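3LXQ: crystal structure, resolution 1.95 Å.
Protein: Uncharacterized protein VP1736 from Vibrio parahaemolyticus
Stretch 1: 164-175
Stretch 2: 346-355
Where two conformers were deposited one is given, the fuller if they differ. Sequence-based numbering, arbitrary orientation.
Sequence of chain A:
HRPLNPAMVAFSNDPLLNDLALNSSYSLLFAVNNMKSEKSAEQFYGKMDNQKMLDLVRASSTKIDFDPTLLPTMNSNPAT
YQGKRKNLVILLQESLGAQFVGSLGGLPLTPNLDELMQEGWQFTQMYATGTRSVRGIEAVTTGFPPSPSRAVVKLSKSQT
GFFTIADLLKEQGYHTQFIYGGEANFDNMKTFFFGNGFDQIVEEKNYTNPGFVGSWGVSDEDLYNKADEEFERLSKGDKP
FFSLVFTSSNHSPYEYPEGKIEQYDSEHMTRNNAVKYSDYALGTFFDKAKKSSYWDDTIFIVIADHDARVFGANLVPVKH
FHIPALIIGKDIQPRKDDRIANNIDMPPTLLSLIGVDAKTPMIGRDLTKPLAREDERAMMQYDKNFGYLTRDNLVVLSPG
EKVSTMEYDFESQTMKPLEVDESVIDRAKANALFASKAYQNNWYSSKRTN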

ATOM      1  N   THR A 164       6.685  -7.025  10.070  1.00 34.11           N
ATOM      2  CA  THR A 164       6.723  -6.708   8.633  1.00 33.66           C
ATOM      3  C   THR A 164       6.724  -8.020   7.827  1.00 34.79           C
ATOM      4  O   THR A 164       7.232  -9.039   8.306  1.00 36.69           O
ATOM      5  CB  THR A 164       7.986  -5.881   8.214  1.00 33.74           C
ATOM      6  OG1 THR A 164       9.165  -6.690   8.348  1.00 36.73           O
ATOM      7  CG2 THR A 164       8.137  -4.608   9.043  1.00 33.84           C
ATOM      8  N   ILE A 165       6.203  -7.983   6.601  1.00 34.19           N
ATOM      9  CA  ILE A 165       6.315  -9.142   5.709  1.00 36.26           C
ATOM     10  C   ILE A 165       7.761  -9.345   5.260  1.00 37.97           C
ATOM     11  O   ILE A 165       8.122 -10.428   4.807  1.00 40.15           O
ATOM     12  CB  ILE A 165       5.386  -9.068   4.464  1.00 35.44           C
ATOM     13  CG1 ILE A 165       5.695  -7.831   3.613  1.00 36.30           C
ATOM     14  CG2 ILE A 165       3.899  -9.125   4.886  1.00 35.09           C
ATOM     15  CD1 ILE A 165       5.285  -7.974   2.131  1.00 37.44           C
ATOM     16  N   ALA A 166       8.579  -8.298   5.387  1.00 37.59           N
ATOM     17  CA  ALA A 166      10.008  -8.393   5.113  1.00 39.66           C
ATOM     18  C   ALA A 166      10.652  -9.418   6.019  1.00 41.76           C
ATOM     19  O   ALA A 166      11.307 -10.349   5.524  1.00 44.38           O
ATOM     20  CB  ALA A 166      10.698  -7.047   5.277  1.00 38.86           C
ATOM     21  N   ASP A 167      10.473  -9.261   7.334  1.00 41.19           N
ATOM     22  CA  ASP A 167      11.134 -10.199   8.233  0.50 43.69           C
ATOM     23  C   ASP A 167      10.439 -11.559   8.268  1.00 44.52           C
ATOM     24  O   ASP A 167      11.104 -12.577   8.537  1.00 47.02           O
ATOM     25  CB  ASP A 167      11.405  -9.611   9.625  0.50 44.09           C
ATOM     26  CG  ASP A 167      10.235  -9.723  10.550  0.50 43.09           C
ATOM     27  OD1 ASP A 167      10.068 -10.798  11.170  0.50 44.70           O
ATOM     28  OD2 ASP A 167       9.507  -8.723  10.687  0.50 41.63           O
ATOM     29  N   LEU A 168       9.150 -11.596   7.942  1.00 42.75           N
ATOM     30  CA  LEU A 168       8.436 -12.874   7.823  1.00 44.15           C
ATOM     31  C   LEU A 168       9.054 -13.671   6.681  1.00 45.95           C
ATOM     32  O   LEU A 168       9.458 -14.814   6.874  1.00 48.90           O
ATOM     33  CB  LEU A 168       6.921 -12.675   7.613  1.00 41.93           C
ATOM     34  CG  LEU A 168       6.011 -13.911   7.413  1.00 43.17           C
ATOM     35  CD1 LEU A 168       6.095 -14.907   8.579  1.00 46.40           C
ATOM     36  CD2 LEU A 168       4.564 -13.529   7.164  1.00 41.51           C
ATOM     37  N   LEU A 169       9.164 -13.043   5.512  1.00 55.66           N
ATOM     38  CA  LEU A 169       9.750 -13.688   4.344  1.00 57.03           C
ATOM     39  C   LEU A 169      11.225 -14.046   4.554  1.00 59.70           C
ATOM     40  O   LEU A 169      11.660 -15.116   4.131  1.00 61.90           O
ATOM     41  CB  LEU A 169       9.515 -12.860   3.069  1.00 54.86           C
ATOM     42  CG  LEU A 169       8.040 -12.807   2.625  1.00 53.02           C
ATOM     43  CD1 LEU A 169       7.782 -11.770   1.535  1.00 49.86           C
ATOM     44  CD2 LEU A 169       7.512 -14.188   2.196  1.00 55.22           C
ATOM     45  N   LYS A 170      11.965 -13.170   5.238  1.00 59.71           N
ATOM     46  CA  LYS A 170      13.366 -13.425   5.602  1.00 62.32           C
ATOM     47  C   LYS A 170      13.482 -14.664   6.478  1.00 65.19           C
ATOM     48  O   LYS A 170      14.223 -15.600   6.156  1.00 67.55           O
ATOM     49  CB  LYS A 170      13.977 -12.213   6.317  1.00 61.59           C
ATOM     50  N   GLU A 171      12.729 -14.675   7.575  1.00 64.86           N
ATOM     51  CA  GLU A 171      12.638 -15.845   8.449  1.00 67.56           C
ATOM     52  C   GLU A 171      12.254 -17.119   7.663  1.00 68.97           C
ATOM     53  O   GLU A 171      12.711 -18.216   7.987  1.00 71.83           O
ATOM     54  CB  GLU A 171      11.659 -15.564   9.598  1.00 66.23           C
ATOM     55  CG  GLU A 171      11.456 -16.722  10.572  1.00 69.95           C
ATOM     56  CD  GLU A 171      11.401 -16.281  12.033  1.00 71.01           C
ATOM     57  OE1 GLU A 171      12.247 -16.742  12.831  1.00 73.95           O
ATOM     58  OE2 GLU A 171      10.515 -15.479  12.391  1.00 67.66           O
ATOM     59  N   GLN A 172      11.447 -16.945   6.618  1.00 67.03           N
ATOM     60  CA  GLN A 172      11.019 -18.041   5.740  1.00 68.05           C
ATOM     61  C   GLN A 172      12.012 -18.387   4.618  1.00 69.27           C
ATOM     62  O   GLN A 172      11.693 -19.189   3.741  1.00 70.12           O
ATOM     63  CB  GLN A 172       9.642 -17.723   5.129  1.00 65.92           C
ATOM     64  CG  GLN A 172       8.461 -17.996   6.051  1.00 65.58           C
ATOM     65  CD  GLN A 172       8.440 -19.433   6.529  1.00 69.54           C
ATOM     66  OE1 GLN A 172       8.728 -19.714   7.694  1.00 70.64           O
ATOM     67  NE2 GLN A 172       8.120 -20.356   5.626  1.00 71.50           N
ATOM     68  N   GLY A 173      13.195 -17.773   4.634  1.00 69.47           N
ATOM     69  CA  GLY A 173      14.264 -18.099   3.673  1.00 70.51           C
ATOM     70  C   GLY A 173      14.394 -17.197   2.449  1.00 68.12           C
ATOM     71  O   GLY A 173      15.119 -17.532   1.506  1.00 69.20           O
ATOM     72  N   TYR A 174      13.691 -16.060   2.457  1.00 64.04           N
ATOM     73  CA  TYR A 174      13.763 -15.072   1.373  1.00 61.73           C
ATOM     74  C   TYR A 174      14.909 -14.069   1.550  1.00 61.73           C
ATOM     75  O   TYR A 174      15.254 -13.686   2.678  1.00 61.33           O
ATOM     76  CB  TYR A 174      12.461 -14.254   1.287  1.00 58.25           C
ATOM     77  CG  TYR A 174      11.302 -14.872   0.519  1.00 57.01           C
ATOM     78  CD1 TYR A 174      10.670 -16.037   0.967  1.00 59.05           C
ATOM     79  CD2 TYR A 174      10.795 -14.247  -0.628  1.00 54.91           C
ATOM     80  CE1 TYR A 174       9.576 -16.579   0.268  1.00 57.55           C
ATOM     81  CE2 TYR A 174       9.714 -14.781  -1.331  1.00 51.80           C
ATOM     82  CZ  TYR A 174       9.111 -15.940  -0.876  1.00 54.55           C
ATOM     83  OH  TYR A 174       8.070 -16.475  -1.584  1.00 52.78           O
ATOM     84  N   HIS A 175      15.476 -13.627   0.430  1.00 61.60           N
ATOM     85  CA  HIS A 175      16.288 -12.432   0.438  1.00 61.29           C
ATOM     86  C   HIS A 175      15.318 -11.265   0.365  1.00 57.91           C
ATOM     87  O   HIS A 175      14.357 -11.307  -0.399  1.00 56.54           O
ATOM     88  CB  HIS A 175      17.230 -12.387  -0.756  1.00 62.80           C
ATOM     89  CG  HIS A 175      18.144 -11.203  -0.742  1.00 63.12           C
ATOM     90  ND1 HIS A 175      19.365 -11.213  -0.097  1.00 65.02           N
ATOM     91  CD2 HIS A 175      18.010  -9.968  -1.278  1.00 60.43           C
ATOM     92  CE1 HIS A 175      19.944 -10.035  -0.247  1.00 65.46           C
ATOM     93  NE2 HIS A 175      19.140  -9.260  -0.956  1.00 61.92           N
HETATM   94  N   MSE A 346      -3.282  -5.629   0.899  1.00 29.83           N
HETATM   95  CA  MSE A 346      -2.370  -6.145  -0.095  1.00 31.58           C
HETATM   96  C   MSE A 346      -1.355  -7.151   0.475  1.00 32.02           C
HETATM   97  O   MSE A 346      -1.189  -8.220  -0.103  1.00 33.39           O
HETATM   98  CB  MSE A 346      -1.728  -5.025  -0.907  1.00 32.10           C
HETATM   99  CG  MSE A 346      -2.729  -4.259  -1.758  1.00 33.37           C
HETATM  100 SE   MSE A 346      -3.549  -5.358  -3.175  1.00 43.96          SE
HETATM  101  CE  MSE A 346      -5.154  -6.009  -2.227  1.00 37.75           C
ATOM    102  N   PRO A 347      -0.730  -6.847   1.633  1.00 31.08           N
ATOM    103  CA  PRO A 347       0.241  -7.859   2.073  1.00 31.98           C
ATOM    104  C   PRO A 347      -0.353  -9.246   2.345  1.00 32.14           C
ATOM    105  O   PRO A 347       0.259 -10.208   1.919  1.00 33.34           O
ATOM    106  CB  PRO A 347       0.868  -7.272   3.341  1.00 30.76           C
ATOM    107  CG  PRO A 347       0.404  -5.870   3.434  1.00 29.63           C
ATOM    108  CD  PRO A 347      -0.615  -5.583   2.384  1.00 29.86           C
ATOM    109  N   PRO A 348      -1.509  -9.351   3.063  1.00 31.32           N
ATOM    110  CA  PRO A 348      -2.138 -10.690   3.200  1.00 32.11           C
ATOM    111  C   PRO A 348      -2.520 -11.333   1.861  1.00 33.53           C
ATOM    112  O   PRO A 348      -2.351 -12.547   1.680  1.00 34.33           O
ATOM    113  CB  PRO A 348      -3.403 -10.428   4.053  1.00 30.77           C
ATOM    114  CG  PRO A 348      -3.396  -8.953   4.390  1.00 30.33           C
ATOM    115  CD  PRO A 348      -2.104  -8.360   3.980  1.00 29.67           C
ATOM    116  N   THR A 349      -3.025 -10.525   0.929  1.00 33.42           N
ATOM    117  CA  THR A 349      -3.322 -11.011  -0.422  1.00 34.42           C
ATOM    118  C   THR A 349      -2.077 -11.535  -1.154  1.00 36.15           C
ATOM    119  O   THR A 349      -2.107 -12.626  -1.754  1.00 38.12           O
ATOM    120  CB  THR A 349      -4.023  -9.930  -1.268  1.00 34.09           C
ATOM    121  OG1 THR A 349      -5.209  -9.480  -0.593  1.00 33.11           O
ATOM    122  CG2 THR A 349      -4.384 -10.452  -2.659  1.00 35.64           C
ATOM    123  N   LEU A 350      -0.985 -10.777  -1.087  1.00 36.12           N
ATOM    124  CA  LEU A 350       0.235 -11.114  -1.822  1.00 37.72           C
ATOM    125  C   LEU A 350       0.921 -12.364  -1.275  1.00 38.89           C
ATOM    126  O   LEU A 350       1.361 -13.223  -2.059  1.00 41.43           O
ATOM    127  CB  LEU A 350       1.199  -9.919  -1.853  1.00 36.99           C
ATOM    128  CG  LEU A 350       0.691  -8.662  -2.582  1.00 36.27           C
ATOM    129  CD1 LEU A 350       1.433  -7.415  -2.115  1.00 34.03           C
ATOM    130  CD2 LEU A 350       0.759  -8.810  -4.099  1.00 36.84           C
ATOM    131  N   LEU A 351       0.998 -12.481   0.054  1.00 38.08           N
ATOM    132  CA  LEU A 351       1.538 -13.695   0.687  1.00 39.23           C
ATOM    133  C   LEU A 351       0.786 -14.944   0.236  1.00 40.89           C
ATOM    134  O   LEU A 351       1.378 -16.013   0.017  1.00 42.25           O
ATOM    135  CB  LEU A 351       1.477 -13.606   2.212  1.00 37.93           C
ATOM    136  CG  LEU A 351       2.430 -12.668   2.952  1.00 37.50           C
ATOM    137  CD1 LEU A 351       2.247 -12.879   4.440  1.00 37.28           C
ATOM    138  CD2 LEU A 351       3.902 -12.869   2.548  1.00 40.16           C
ATOM    139  N   SER A 352      -0.525 -14.792   0.104  1.00 40.43           N
ATOM    140  CA  SER A 352      -1.390 -15.882  -0.291  1.00 42.13           C
ATOM    141  C   SER A 352      -1.105 -16.256  -1.733  1.00 44.19           C
ATOM    142  O   SER A 352      -1.089 -17.445  -2.074  1.00 46.26           O
ATOM    143  CB  SER A 352      -2.858 -15.486  -0.094  1.00 40.82           C
ATOM    144  OG  SER A 352      -3.729 -16.607  -0.171  1.00 42.90           O
ATOM    145  N   LEU A 353      -0.864 -15.248  -2.575  1.00 44.14           N
ATOM    146  CA  LEU A 353      -0.560 -15.476  -3.997  1.00 46.36           C
ATOM    147  C   LEU A 353       0.805 -16.109  -4.244  1.00 48.21           C
ATOM    148  O   LEU A 353       0.992 -16.846  -5.226  1.00 50.53           O
ATOM    149  CB  LEU A 353      -0.673 -14.176  -4.795  1.00 45.43           C
ATOM    150  CG  LEU A 353      -2.091 -13.731  -5.152  1.00 44.85           C
ATOM    151  CD1 LEU A 353      -2.128 -12.258  -5.547  1.00 44.42           C
ATOM    152  CD2 LEU A 353      -2.658 -14.620  -6.258  1.00 47.48           C
ATOM    153  N   ILE A 354       1.763 -15.819  -3.367  1.00 47.81           N
ATOM    154  CA  ILE A 354       3.137 -16.311  -3.565  1.00 49.27           C
ATOM    155  C   ILE A 354       3.396 -17.671  -2.905  1.00 50.19           C
ATOM    156  O   ILE A 354       4.506 -18.210  -2.989  1.00 51.33           O
ATOM    157  CB  ILE A 354       4.221 -15.270  -3.154  1.00 48.11           C
ATOM    158  CG1 ILE A 354       4.185 -14.975  -1.652  1.00 45.68           C
ATOM    159  CG2 ILE A 354       4.093 -13.998  -4.002  1.00 47.96           C
ATOM    160  CD1 ILE A 354       5.382 -14.176  -1.146  1.00 44.01           C
ATOM    161  N   GLY A 355       2.375 -18.198  -2.241  1.00 49.14           N
ATOM    162  CA  GLY A 355       2.462 -19.507  -1.597  1.00 50.18           C
ATOM    163  C   GLY A 355       3.034 -19.518  -0.192  1.00 49.13           C
ATOM    164  O   GLY A 355       3.566 -20.529   0.247  1.00 49.60           O
TER

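The two stretches lie in one chain, and no two residues that touch are closer than 180 positions in sequence. Each stretch is mostly helix, 165-171 in the first and 346-353 in the second. The helices run in nearly the same direction, with 21° between their axes. The axes come no closer than 12.2 Å. At that spacing the backbones stay apart, and side chains must bridge the gap. The nearest CA atoms are those of Ile165 and Pro347, 7.2 Å apart. No hydrogen bond crosses between the stretches. The contact is apolar and buries 291 Å², both sides summed.

Leu351 covers the most surface. Its CA-to-CB bond points sideways, but the end of the side chain comes nearer to the first helix. Leu351 has chi1 m and chi2 t, and both of its methyl groups take part in the contact. Leu351 CD1 lies 3.6 Å from Leu168 CD2 and 4.1 Å from Ile165 CG2. Leu351 CD2 lies 3.9 Å from Leu169 CD2. One leucine thus touches three residues of the first helix. These are van der Waals contacts between branched aliphatic groups, and they keep water from the carbon surfaces they cover.

Ile165 comes next. It sits in the first turn of its helix, and its CA-to-CB bond points toward the second stretch. Ile165 CG2 reaches Leu351, as above, and also packs 3.9 Å from Pro347 CB. Pro347 is likewise near the start of its helix, so the N-terminal turns of the two helices meet here. The proline ring offers a compact apolar surface to the isoleucine methyl.

Ile354 anchors the other end of the contact. Its CA-to-CB bond points toward the first stretch, and Ile354 CD1 lies 4.0 Å from Leu169 CD2. Leu169 therefore touches both Leu351 and Ile354. The same CD1 meets Tyr174, past the end of the first helix. Ile354 CD1 lies 3.6 Å from Tyr174 OH and 4.1 Å from Tyr174 CZ, and its approach to the ring is oblique. The methyl cannot hydrogen-bond to the hydroxyl. Tyr174 OH finds a polar partner elsewhere in the structure.

No polar bond joins the two stretches, but each has hydrogen bonds of its own. Thr164 caps the first helix: Asp167 N donates to Thr164 OG1 at 3.1 Å. A weak return bond runs from Thr164 N to Asp167 OD2 at 3.4 Å. Farther along, Gly173 has positive phi, at angles where a CB would be jammed against the carbonyl O of the residue before. The chain turns there, and Tyr174 N donates to Leu169 O at 2.8 Å. This bond ties the backbone of Tyr174 to Leu169, and the side chains of both touch Ile354. The second helix closes with a Schellman motif at Gly355, also with positive phi. Just before it, Ile354 N donates to Leu350 O at 2.9 Å, which ties the backbone of Ile354 to the last turn.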